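Local structure of extracellular endo-alpha-(1->5)-L-arabinanase 1 (Bacillus subtilis, 1UV4) at residues T98-L103 against E117-R122; W145-S150 against P187-Q192; I215-S220 against G239-D244. The protein cleaves internal alpha-1,5-L-arabinofuranosyl linkages in linear and branched arabinans, aiding breakdown of the plant cell wall, and binds calcium. All blocks are in the same frame, centred on the assembly; numbering follows the deposited sequence. Where two conformers were deposited one is given.

Contact 1: residues T98-L103 against E117-R122; sequences TSAIGL and EGLVIR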
loop_
_atom_site.group_PDB
_atom_site.type_symbol
_atom_site.label_atom_id
_atom_site.label_comp_id
_atom_site.label_asym_id
_atom_site.label_seq_id
_atom_site.Cartn_x
_atom_site.Cartn_y
_atom_site.Cartn_z
ATOM N N THR A 98 -15.357 7.608 4.793
ATOM C CA THR A 98 -15.661 8.451 3.658
ATOM C C THR A 98 -14.328 8.864 3.027
ATOM O O THR A 98 -13.625 9.732 3.533
ATOM C CB THR A 98 -16.479 9.631 4.094
ATOM O OG1 THR A 98 -17.707 9.164 4.668
ATOM C CG2 THR A 98 -16.894 10.459 2.888
ATOM N N SER A 99 -14.015 8.203 1.918
ATOM C CA SER A 99 -12.689 8.211 1.319
ATOM C C SER A 99 -12.748 7.971 -0.168
ATOM O O SER A 99 -13.743 7.516 -0.698
ATOM C CB SER A 99 -11.803 7.116 1.937
ATOM O OG SER A 99 -11.750 7.157 3.336
ATOM N N ALA A 100 -11.658 8.293 -0.864
ATOM C CA ALA A 100 -11.591 7.998 -2.295
ATOM C C ALA A 100 -10.187 7.642 -2.692
ATOM O O ALA A 100 -9.224 8.126 -2.114
ATOM C CB ALA A 100 -12.047 9.178 -3.119
ATOM N N ILE A 101 -10.081 6.776 -3.680
ATOM C CA ILE A 101 -8.800 6.497 -4.321
ATOM C C ILE A 101 -8.819 7.210 -5.654
ATOM O O ILE A 101 -9.761 7.073 -6.431
ATOM C CB ILE A 101 -8.542 4.952 -4.498
ATOM C CG1 ILE A 101 -8.315 4.293 -3.152
ATOM C CG2 ILE A 101 -7.392 4.669 -5.468
ATOM C CD1 ILE A 101 -8.551 2.804 -3.130
ATOM N N GLY A 102 -7.756 7.988 -5.895
ATOM C CA GLY A 102 -7.559 8.678 -7.161
ATOM C C GLY A 102 -6.388 8.064 -7.916
ATOM O O GLY A 102 -5.644 7.221 -7.404
ATOM N N LEU A 103 -6.261 8.475 -9.148
ATOM C CA LEU A 103 -5.203 7.989 -10.062
ATOM C C LEU A 103 -4.595 9.159 -10.794
ATOM O O LEU A 103 -5.323 10.022 -11.330
ATOM C CB LEU A 103 -5.783 7.022 -11.114
ATOM C CG LEU A 103 -4.829 6.468 -12.170
ATOM C CD1 LEU A 103 -3.772 5.638 -11.552
ATOM C CD2 LEU A 103 -5.645 5.646 -13.236
ATOM N N GLU A 117 -6.093 11.634 -13.602
ATOM C CA GLU A 117 -6.990 10.664 -14.221
ATOM C C GLU A 117 -8.308 10.473 -13.497
ATOM O O GLU A 117 -9.207 9.782 -13.998
ATOM C CB GLU A 117 -6.294 9.297 -14.317
ATOM C CG GLU A 117 -4.961 9.313 -15.080
ATOM C CD GLU A 117 -5.079 9.245 -16.584
ATOM O OE1 GLU A 117 -6.226 9.082 -17.116
ATOM O OE2 GLU A 117 -4.010 9.442 -17.265
ATOM N N GLY A 118 -8.467 11.163 -12.382
ATOM C CA GLY A 118 -9.735 11.167 -11.680
ATOM C C GLY A 118 -9.968 10.005 -10.743
ATOM O O GLY A 118 -9.075 9.287 -10.272
ATOM N N LEU A 119 -11.227 9.844 -10.401
ATOM C CA LEU A 119 -11.665 8.901 -9.399
ATOM C C LEU A 119 -11.502 7.462 -9.839
ATOM O O LEU A 119 -11.857 7.146 -10.966
ATOM C CB LEU A 119 -13.136 9.159 -9.057
ATOM C CG LEU A 119 -13.832 8.156 -8.099
ATOM C CD1 LEU A 119 -13.319 8.333 -6.743
ATOM C CD2 LEU A 119 -15.349 8.298 -8.135
ATOM N N VAL A 120 -10.980 6.626 -8.931
ATOM C CA VAL A 120 -10.879 5.172 -9.139
ATOM C C VAL A 120 -12.078 4.460 -8.466
ATOM O O VAL A 120 -12.895 3.819 -9.139
ATOM C CB VAL A 120 -9.538 4.681 -8.638
ATOM C CG1 VAL A 120 -9.450 3.177 -8.811
ATOM C CG2 VAL A 120 -8.419 5.373 -9.406
ATOM N N ILE A 121 -12.205 4.660 -7.157
ATOM C CA ILE A 121 -13.310 4.110 -6.375
ATOM C C ILE A 121 -13.397 4.914 -5.104
ATOM O O ILE A 121 -12.371 5.402 -4.580
ATOM C CB ILE A 121 -13.072 2.595 -6.116
ATOM C CG1 ILE A 121 -14.313 1.905 -5.533
ATOM C CG2 ILE A 121 -11.820 2.380 -5.277
ATOM C CD1 ILE A 121 -14.263 0.443 -5.595
ATOM N N ARG A 122 -14.600 5.037 -4.568
ATOM C CA ARG A 122 -14.796 5.741 -3.301
ATOM C C ARG A 122 -15.609 4.858 -2.319
ATOM O O ARG A 122 -16.183 3.798 -2.684
ATOM C CB ARG A 122 -15.365 7.142 -3.519
ATOM C CG ARG A 122 -16.646 7.214 -4.290
ATOM C CD ARG A 122 -17.832 6.688 -3.608
ATOM N NE ARG A 122 -19.018 7.165 -4.345
ATOM C CZ ARG A 122 -19.684 8.287 -4.110
ATOM N NH1 ARG A 122 -19.368 9.085 -3.098
ATOM N NH2 ARG A 122 -20.719 8.580 -4.886
#

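Contact 2: residues W145-S150 against P187-Q192; sequences WLAFGS and PTLTYQ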
loop_
_atom_site.group_PDB
_atom_site.type_symbol
_atom_site.label_atom_id
_atom_site.label_comp_id
_atom_site.label_asym_id
_atom_site.label_seq_id
_atom_site.Cartn_x
_atom_site.Cartn_y
_atom_site.Cartn_z
ATOM N N TRP A 145 -5.245 -5.416 -11.880
ATOM C CA TRP A 145 -6.247 -5.509 -10.837
ATOM C C TRP A 145 -5.827 -4.549 -9.724
ATOM O O TRP A 145 -4.653 -4.210 -9.568
ATOM C CB TRP A 145 -6.290 -6.924 -10.244
ATOM C CG TRP A 145 -6.808 -8.000 -11.123
ATOM C CD1 TRP A 145 -6.227 -8.512 -12.217
ATOM C CD2 TRP A 145 -8.015 -8.755 -10.914
ATOM N NE1 TRP A 145 -6.990 -9.525 -12.748
ATOM C CE2 TRP A 145 -8.096 -9.703 -11.947
ATOM C CE3 TRP A 145 -9.041 -8.719 -9.941
ATOM C CZ2 TRP A 145 -9.171 -10.594 -12.069
ATOM C CZ3 TRP A 145 -10.070 -9.639 -10.042
ATOM C CH2 TRP A 145 -10.135 -10.543 -11.110
ATOM N N LEU A 146 -6.804 -4.157 -8.933
ATOM C CA LEU A 146 -6.554 -3.229 -7.796
ATOM C C LEU A 146 -7.065 -3.834 -6.492
ATOM O O LEU A 146 -8.233 -4.213 -6.400
ATOM C CB LEU A 146 -7.266 -1.892 -8.018
ATOM C CG LEU A 146 -6.955 -0.777 -6.984
ATOM C CD1 LEU A 146 -5.616 -0.169 -7.245
ATOM C CD2 LEU A 146 -8.121 0.271 -6.999
ATOM N N ALA A 147 -6.179 -3.925 -5.505
ATOM C CA ALA A 147 -6.594 -4.266 -4.131
ATOM C C ALA A 147 -6.565 -2.995 -3.285
ATOM O O ALA A 147 -5.864 -2.029 -3.570
ATOM C CB ALA A 147 -5.712 -5.307 -3.565
ATOM N N PHE A 148 -7.390 -2.974 -2.255
ATOM C CA PHE A 148 -7.419 -1.848 -1.326
ATOM C C PHE A 148 -8.144 -2.233 -0.058
ATOM O O PHE A 148 -8.723 -3.274 0.070
ATOM C CB PHE A 148 -8.062 -0.606 -1.963
ATOM C CG PHE A 148 -9.544 -0.751 -2.230
ATOM C CD1 PHE A 148 -9.984 -1.258 -3.440
ATOM C CD2 PHE A 148 -10.477 -0.437 -1.261
ATOM C CE1 PHE A 148 -11.304 -1.401 -3.684
ATOM C CE2 PHE A 148 -11.834 -0.592 -1.505
ATOM C CZ PHE A 148 -12.244 -1.073 -2.728
ATOM N N GLY A 149 -8.055 -1.359 0.917
ATOM C CA GLY A 149 -8.850 -1.434 2.140
ATOM C C GLY A 149 -8.118 -1.151 3.432
ATOM O O GLY A 149 -6.900 -1.202 3.532
ATOM N N SER A 150 -8.917 -0.892 4.460
ATOM C CA SER A 150 -8.489 -0.610 5.814
ATOM C C SER A 150 -9.705 -0.643 6.719
ATOM O O SER A 150 -10.632 0.159 6.547
ATOM C CB SER A 150 -7.868 0.766 5.874
ATOM O OG SER A 150 -7.444 1.093 7.187
ATOM N N PRO A 187 -2.944 -3.669 1.645
ATOM C CA PRO A 187 -2.564 -4.861 0.891
ATOM C C PRO A 187 -1.403 -4.644 -0.085
ATOM O O PRO A 187 -1.192 -3.584 -0.629
ATOM C CB PRO A 187 -3.835 -5.185 0.122
ATOM C CG PRO A 187 -4.444 -3.851 -0.127
ATOM C CD PRO A 187 -4.232 -3.114 1.196
ATOM N N THR A 188 -0.678 -5.756 -0.296
ATOM C CA THR A 188 0.242 -5.896 -1.415
ATOM C C THR A 188 0.071 -7.301 -1.977
ATOM O O THR A 188 -0.159 -8.224 -1.249
ATOM C CB THR A 188 1.725 -5.576 -0.995
ATOM O OG1 THR A 188 2.558 -5.566 -2.177
ATOM C CG2 THR A 188 2.317 -6.600 -0.094
ATOM N N LEU A 189 0.090 -7.423 -3.297
ATOM C CA LEU A 189 -0.302 -8.647 -3.971
ATOM C C LEU A 189 0.579 -8.865 -5.164
ATOM O O LEU A 189 0.744 -7.948 -5.959
ATOM C CB LEU A 189 -1.785 -8.501 -4.380
ATOM C CG LEU A 189 -2.786 -9.657 -4.591
ATOM C CD1 LEU A 189 -2.348 -10.946 -4.017
ATOM C CD2 LEU A 189 -4.243 -9.342 -4.195
ATOM N N THR A 190 1.109 -10.088 -5.313
ATOM C CA THR A 190 1.987 -10.437 -6.416
ATOM C C THR A 190 1.737 -11.874 -6.820
ATOM O O THR A 190 1.267 -12.675 -6.007
ATOM C CB THR A 190 3.464 -10.224 -5.996
ATOM O OG1 THR A 190 4.352 -10.416 -7.128
ATOM C CG2 THR A 190 3.930 -11.246 -4.957
ATOM N N TYR A 191 2.052 -12.191 -8.075
ATOM C CA TYR A 191 1.959 -13.553 -8.583
ATOM C C TYR A 191 3.381 -14.101 -8.799
ATOM O O TYR A 191 4.165 -13.524 -9.568
ATOM C CB TYR A 191 1.148 -13.529 -9.873
ATOM C CG TYR A 191 0.974 -14.872 -10.522
ATOM C CD1 TYR A 191 0.104 -15.811 -9.985
ATOM C CD2 TYR A 191 1.709 -15.197 -11.645
ATOM C CE1 TYR A 191 -0.049 -17.070 -10.587
ATOM C CE2 TYR A 191 1.611 -16.429 -12.229
ATOM C CZ TYR A 191 0.708 -17.350 -11.718
ATOM O OH TYR A 191 0.632 -18.573 -12.359
ATOM N N GLN A 192 3.715 -15.194 -8.099
ATOM C CA GLN A 192 5.046 -15.809 -8.181
ATOM C C GLN A 192 4.870 -17.313 -8.130
ATOM O O GLN A 192 4.140 -17.806 -7.271
ATOM C CB GLN A 192 5.913 -15.413 -6.975
ATOM C CG GLN A 192 6.064 -13.952 -6.779
ATOM C CD GLN A 192 6.939 -13.305 -7.830
ATOM O OE1 GLN A 192 7.894 -13.923 -8.335
ATOM N NE2 GLN A 192 6.605 -12.071 -8.193
#

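Contact 3: residues I215-S220 against G239-D244; sequences IAYGRS and GGTILD. With EDO (1,2-ethanediol), chain E.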
loop_
_atom_site.group_PDB
_atom_site.type_symbol
_atom_site.label_atom_id
_atom_site.label_comp_id
_atom_site.label_asym_id
_atom_site.label_seq_id
_atom_site.Cartn_x
_atom_site.Cartn_y
_atom_site.Cartn_z
ATOM N N ILE A 215 3.162 -7.739 9.856
ATOM C CA ILE A 215 2.958 -8.054 8.448
ATOM C C ILE A 215 2.572 -9.522 8.348
ATOM O O ILE A 215 3.299 -10.348 8.850
ATOM C CB ILE A 215 4.197 -7.772 7.618
ATOM C CG1 ILE A 215 4.526 -6.290 7.662
ATOM C CG2 ILE A 215 4.056 -8.226 6.207
ATOM C CD1 ILE A 215 5.843 -5.930 7.113
ATOM N N ALA A 216 1.454 -9.816 7.688
ATOM C CA ALA A 216 0.867 -11.169 7.597
ATOM C C ALA A 216 0.642 -11.554 6.138
ATOM O O ALA A 216 0.351 -10.691 5.353
ATOM C CB ALA A 216 -0.428 -11.248 8.362
ATOM N N TYR A 217 0.715 -12.861 5.826
ATOM C CA TYR A 217 0.578 -13.297 4.429
ATOM C C TYR A 217 -0.183 -14.588 4.220
ATOM O O TYR A 217 -0.367 -15.402 5.127
ATOM C CB TYR A 217 1.935 -13.354 3.745
ATOM C CG TYR A 217 2.886 -14.351 4.320
ATOM C CD1 TYR A 217 2.817 -15.705 3.989
ATOM C CD2 TYR A 217 3.881 -13.960 5.221
ATOM C CE1 TYR A 217 3.703 -16.623 4.514
ATOM C CE2 TYR A 217 4.741 -14.851 5.756
ATOM C CZ TYR A 217 4.692 -16.186 5.410
ATOM O OH TYR A 217 5.590 -17.083 5.955
ATOM N N GLY A 218 -0.645 -14.762 2.991
ATOM C CA GLY A 218 -1.312 -15.992 2.586
ATOM C C GLY A 218 -1.181 -16.141 1.082
ATOM O O GLY A 218 -0.694 -15.232 0.384
ATOM N N ARG A 219 -1.617 -17.268 0.548
ATOM C CA ARG A 219 -1.488 -17.549 -0.900
ATOM C C ARG A 219 -2.750 -18.216 -1.455
ATOM O O ARG A 219 -3.454 -18.944 -0.730
ATOM C CB ARG A 219 -0.266 -18.413 -1.210
ATOM C CG ARG A 219 -0.377 -19.895 -0.854
ATOM C CD ARG A 219 0.904 -20.677 -0.974
ATOM N NE ARG A 219 0.672 -22.110 -0.728
ATOM C CZ ARG A 219 1.624 -23.040 -0.767
ATOM N NH1 ARG A 219 2.876 -22.716 -1.057
ATOM N NH2 ARG A 219 1.315 -24.291 -0.529
ATOM N N SER A 220 -2.920 -18.113 -2.760
ATOM C CA SER A 220 -4.098 -18.629 -3.410
ATOM C C SER A 220 -3.783 -18.965 -4.873
ATOM O O SER A 220 -3.055 -18.258 -5.523
ATOM C CB SER A 220 -5.213 -17.615 -3.341
ATOM O OG SER A 220 -6.356 -18.096 -4.038
ATOM N N GLY A 239 -6.990 -15.229 9.147
ATOM C CA GLY A 239 -5.735 -15.928 8.881
ATOM C C GLY A 239 -4.651 -15.010 8.317
ATOM O O GLY A 239 -4.890 -13.881 7.876
ATOM N N GLY A 240 -3.438 -15.535 8.296
ATOM C CA GLY A 240 -2.266 -14.801 7.839
ATOM C C GLY A 240 -1.077 -15.184 8.697
ATOM O O GLY A 240 -1.092 -15.100 9.935
ATOM N N THR A 241 -0.030 -15.684 8.036
ATOM C CA THR A 241 1.190 -16.063 8.690
ATOM C C THR A 241 2.026 -14.814 8.862
ATOM O O THR A 241 2.066 -13.989 7.979
ATOM C CB THR A 241 1.929 -17.122 7.816
ATOM O OG1 THR A 241 1.140 -18.319 7.729
ATOM C CG2 THR A 241 3.237 -17.539 8.415
ATOM N N ILE A 242 2.713 -14.694 9.995
ATOM C CA ILE A 242 3.421 -13.480 10.342
ATOM C C ILE A 242 4.827 -13.558 9.783
ATOM O O ILE A 242 5.655 -14.409 10.178
ATOM C CB ILE A 242 3.411 -13.227 11.864
ATOM C CG1 ILE A 242 1.951 -13.216 12.442
ATOM C CG2 ILE A 242 4.197 -11.970 12.175
ATOM C CD1 ILE A 242 0.977 -12.331 11.764
ATOM N N LEU A 243 5.082 -12.634 8.875
ATOM C CA LEU A 243 6.414 -12.375 8.345
ATOM C C LEU A 243 7.275 -11.579 9.294
ATOM O O LEU A 243 8.470 -11.838 9.425
ATOM C CB LEU A 243 6.320 -11.585 7.052
ATOM C CG LEU A 243 7.652 -11.343 6.309
ATOM C CD1 LEU A 243 8.256 -12.659 5.822
ATOM C CD2 LEU A 243 7.431 -10.370 5.210
ATOM N N ASP A 244 6.664 -10.615 9.983
ATOM C CA ASP A 244 7.455 -9.627 10.718
ATOM C C ASP A 244 6.571 -9.015 11.767
ATOM O O ASP A 244 5.507 -8.486 11.455
ATOM C CB ASP A 244 7.882 -8.575 9.705
ATOM C CG ASP A 244 8.924 -7.575 10.206
ATOM O OD1 ASP A 244 9.182 -7.437 11.418
ATOM O OD2 ASP A 244 9.564 -6.871 9.379
HETATM C C1 EDO E . 11.142 -4.491 11.469
HETATM O O1 EDO E . 10.935 -4.779 10.092
HETATM C C2 EDO E . 12.219 -5.376 12.045
HETATM O O2 EDO E . 11.677 -6.635 12.402
HETATM O O HOH W 1 7.112 -15.989 7.944
#

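Contact 1: residues T98-L103 against E117-R122
Two classic beta bulges mark the pairing of T98-L103 with E117-R122, which lie on the third and fourth strands of one propeller blade. In the first bulge, V120 and I121 both face I101. I101 N donates to I121 O at 2.8 Å, and the bond is almost straight (179°). V120 N returns a bond to I101 O, also 2.8 Å. The chain turns a corner at V120. In the second bulge, E117 and G118 both face L103. E117 N reaches L103 O at 2.9 Å. The bond from L103 N to G118 O is longer, and both bonds of this pair are bent. The side chains fill in around these bonds. V120 CG1 is anti to the backbone N (chi1 178°), which leaves CG2 beside that N and against L103 CB at 3.5 Å. I101 CG2 packs on V120 CB at 3.8 Å, while I101 CD1 runs alongside I121 CG2 at 3.9 Å. A100 CB touches both R122 CB and L119 CD1. L103 and E117 lie side by side, CG of the leucine on CB of the glutamate. The carboxylate then leads away and bonds to S105 through OE2. S99 OG bonds to N130, a substrate-binding residue by similarity. Strand 84-91 flanks 99-106 within the blade, where Y88 touches I101, L103 and V120. Strand 144-148 of the next blade packs on I101, V120 and I121.

Contact 2: residues W145-S150 against P187-Q192
P187 sets the CG tip of its pyrrolidine ring over one face of the A147-F148 peptide, with the ring standing steeply to it. CG is 3.7 Å from F148 N and 3.9 Å from A147 C. The ring is puckered at this same atom, C-gamma endo. P187 CD lies 4.0 Å from G149 O. The A147 methyl points toward the proline, and its CB meets P187 CG at 3.9 Å. The F148 side chain starts off away from P187, so only its backbone takes part here. L189 CD2 comes within 4.3 Å of A147 CB, but L189 has two conformers and this touch is doubtful. No hydrogen bond crosses the contact. The strands run roughly antiparallel, with 149° between their directions, and the segment axes come no nearer than 6.8 Å. This is a seam between two blades of the five-bladed beta-propeller of family 43 glycosidases. Strand 144-148 belongs to one blade, and 184-192 is the first strand of the next. Polar groups close by bind the blades together. E135, a calcium-site residue, accepts a bond from L189 N at OE2, and its backbone pairs with A147. The same OE2 is hydrogen-bonded to T188 OG1, which also bonds to OD1 of D257, a residue of the same site. The P187 side chain is about 6 Å from a bound calcium ion and about 4 Å from that of D133, inferred to tune the catalytic glutamate. S150, at the end of 145-150, probably binds substrate, as judged by similarity.

Contact 3: residues I215-S220 against G239-D244
D244 OD2, on the residue paired with I215, is gripped by two hydroxyls: O1 of an ethanediol, 2.6 Å from OD2, and Y293 OH. The ethanediol, probably from the crystallisation liquor, also donates from O2 to D244 OD1 and bonds to R266 NH2. I215 N donates to D244 O, and I215 O accepts from L243 N, each at 2.9 Å. L243 and D244 thus both face I215, a classic beta bulge. The segments lie on the third and fourth strands of the antiparallel blade that begins with strand 184-192. Past the bulge, Y217 N donates to T241 O at 2.8 Å and 142°. The CA-H of A216 adds a weaker contact, A216 CA to T241 O, at 3.1 Å. T241 N completes the pair with a bond to Y217 O. Y217 CG sits between its backbone N and carbonyl carbon (chi1 64°), which brings the ring across T241. T241 CB lies over a face of the Y217 ring, 3.9 Å from the centroid, in a CH-pi contact. T241 OG1 bonds to K230 N. The L243 side chain runs beside I215 and crosses the Y217 side chain at about a right angle, L243 CB against CE2. A water in the plane of that ring joins Y217 OH (2.7 Å) to I242 O.

Overall arrangement
The contacts follow one another along the chain: each closes before the next opens. Contact 1 joins the third and fourth strands of the blade that runs from strand 74-81 to strand 115-123. Contact 2 bridges the following two blades, and contact 3 joins the third and fourth strands of the later one. Contacts 1 and 2 have centres 16 Å apart and touch through the side chains of L146 and F148. Contacts 2 and 3, with centres 13 Å apart, share the sheet that begins with strand 184-192 but do not touch. Contacts 1 and 3 lie on opposite sides of the chain's centre, with centres 27 Å apart. Three successive propeller blades are thus linked, with contact 2 the nearest of the three to the calcium site.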